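Local coordinates for tRNA (adenine-N(1)-)-methyltransferase (Thermus thermophilus, PDB 2PWY) that catalyses transfer of a methyl group from S-adenosyl-L-methionine to N1 of adenosine 58 in tRNA, and is needed for growth at extreme temperatures, at the interface of chains A and B. Coordinates in Å, arbitrary orientation; residue numbers count along the deposited sequence, not the author numbering. Chains: chain A/B, tRNA (adenine-N(1)-)-methyltransferase.

The interface of chains A and B. Residues chain A 13, 62, 68; chain B 191, 217, 219, 253.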
loop_
_atom_site.group_PDB
_atom_site.type_symbol
_atom_site.label_atom_id
_atom_site.label_comp_id
_atom_site.label_asym_id
_atom_site.label_seq_id
_atom_site.Cartn_x
_atom_site.Cartn_y
_atom_site.Cartn_z
ATOM N N LYS A 13 9.141 -6.845 28.302
ATOM C CA LYS A 13 9.790 -7.277 27.063
ATOM C C LYS A 13 11.190 -7.801 27.365
ATOM O O LYS A 13 11.957 -7.177 28.129
ATOM C CB LYS A 13 9.878 -6.145 26.038
ATOM C CG LYS A 13 8.528 -5.673 25.487
ATOM C CD LYS A 13 8.686 -4.839 24.201
ATOM C CE LYS A 13 9.066 -3.369 24.491
ATOM N NZ LYS A 13 8.942 -2.437 23.309
ATOM N N HIS A 62 7.209 -1.999 31.456
ATOM C CA HIS A 62 6.383 -0.990 30.794
ATOM C C HIS A 62 4.969 -0.896 31.363
ATOM O O HIS A 62 4.401 -1.889 31.833
ATOM C CB HIS A 62 6.268 -1.281 29.287
ATOM C CG HIS A 62 7.585 -1.403 28.594
ATOM N ND1 HIS A 62 8.345 -0.310 28.241
ATOM C CD2 HIS A 62 8.276 -2.493 28.183
ATOM C CE1 HIS A 62 9.455 -0.721 27.649
ATOM N NE2 HIS A 62 9.442 -2.043 27.609
ATOM N N GLU A 68 -0.758 -1.848 22.930
ATOM C CA GLU A 68 -0.070 -3.039 23.466
ATOM C C GLU A 68 -1.029 -3.953 24.216
ATOM O O GLU A 68 -0.971 -5.175 24.080
ATOM C CB GLU A 68 1.093 -2.640 24.368
ATOM C CG GLU A 68 2.272 -2.081 23.573
ATOM C CD GLU A 68 3.351 -1.437 24.434
ATOM O OE1 GLU A 68 3.037 -0.898 25.520
ATOM O OE2 GLU A 68 4.518 -1.445 23.991
ATOM N N ASP B 191 8.881 5.861 30.342
ATOM C CA ASP B 191 8.040 4.917 29.594
ATOM C C ASP B 191 7.005 5.548 28.662
ATOM O O ASP B 191 6.251 4.839 27.978
ATOM C CB ASP B 191 7.375 3.870 30.493
ATOM C CG ASP B 191 7.181 2.561 29.766
ATOM O OD1 ASP B 191 8.161 2.121 29.132
ATOM O OD2 ASP B 191 6.060 2.007 29.797
ATOM N N ARG B 217 14.342 4.897 23.507
ATOM C CA ARG B 217 14.445 3.757 22.596
ATOM C C ARG B 217 13.552 4.001 21.380
ATOM O O ARG B 217 12.386 4.352 21.532
ATOM C CB ARG B 217 14.003 2.454 23.266
ATOM C CG ARG B 217 14.137 1.242 22.332
ATOM C CD ARG B 217 13.819 -0.087 22.996
ATOM N NE ARG B 217 14.010 -1.204 22.057
ATOM C CZ ARG B 217 13.084 -1.663 21.212
ATOM N NH1 ARG B 217 11.872 -1.117 21.161
ATOM N NH2 ARG B 217 13.374 -2.677 20.404
ATOM N N GLU B 219 11.006 3.007 18.901
ATOM C CA GLU B 219 9.993 1.942 18.921
ATOM C C GLU B 219 9.276 1.733 17.596
ATOM O O GLU B 219 8.928 0.598 17.246
ATOM C CB GLU B 219 8.977 2.183 20.049
ATOM C CG GLU B 219 9.571 1.902 21.423
ATOM C CD GLU B 219 8.702 0.999 22.280
ATOM O OE1 GLU B 219 7.485 0.889 22.021
ATOM O OE2 GLU B 219 9.250 0.403 23.226
ATOM N N ARG B 253 10.426 5.971 22.833
ATOM C CA ARG B 253 9.918 5.731 24.187
ATOM C C ARG B 253 10.987 6.100 25.211
ATOM O O ARG B 253 12.105 5.587 25.149
ATOM C CB ARG B 253 9.498 4.267 24.357
ATOM C CG ARG B 253 8.642 3.981 25.613
ATOM C CD ARG B 253 8.179 2.508 25.598
ATOM N NE ARG B 253 6.928 2.267 26.334
ATOM C CZ ARG B 253 6.083 1.273 26.053
ATOM N NH1 ARG B 253 4.964 1.122 26.760
ATOM N NH2 ARG B 253 6.349 0.435 25.051
HETATM O O HOH W 1 4.826 -0.159 21.446
#
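B:Arg253 meets the carboxylate of A:Glu68 end-on across the dimer interface, its two terminal nitrogens each taking one oxygen. B:Arg253 NH2 lies 2.8 Å from A:Glu68 OE2, and B:Arg253 NH1 pairs likewise with A:Glu68 OE1. Both oxygens are met on the syn side, and the two flat groups are nearly coplanar. Arginine suits this place because its planar fork matches a carboxylate while a face remains for other contacts: the imidazole of A:His62 lies across that face in a cation-pi contact, ND1 above the guanidinium centre, the planes inclined by 36°. The arginine reaches over on an extended chain, CG anti to the backbone N (chi1 -166°), and B:Arg253 NE donates to the backbone carbonyl O of B:Asp191 at 3.1 Å.

Histidine offers an edge N-H besides its face, and the short B:Asp191 takes it: OD1 sits in the ring plane, 2.6 Å from A:His62 ND1, and receives the N-H through its syn lone pair. This acceptor helps to set the rotation of the imidazole and, with the salt bridge of OD1 to B:Arg253 NE, couples ring to guanidinium.

On the other flank the long aliphatic arm of A:Lys13, bent at chi3 (-81°), brings NZ to B:Glu219 OE2 at 2.9 Å, from above the carboxylate plane. Looser salt bridges from B:Arg217 and B:Arg253 probably help to balance this glutamate's charge, while a water links its OE1 to A:Glu68 OE2.

A:Lys13, on strand 10-13 of the smaller N-terminal domain, thus joins strand 58-62 and helix 66-72 of chain A in docking on the catalytic domain of chain B, at long strand 216-232, strand 248-254 and the loop at B:Asp191, a patch repeated by the two-fold within the dimer-of-dimers tetramer.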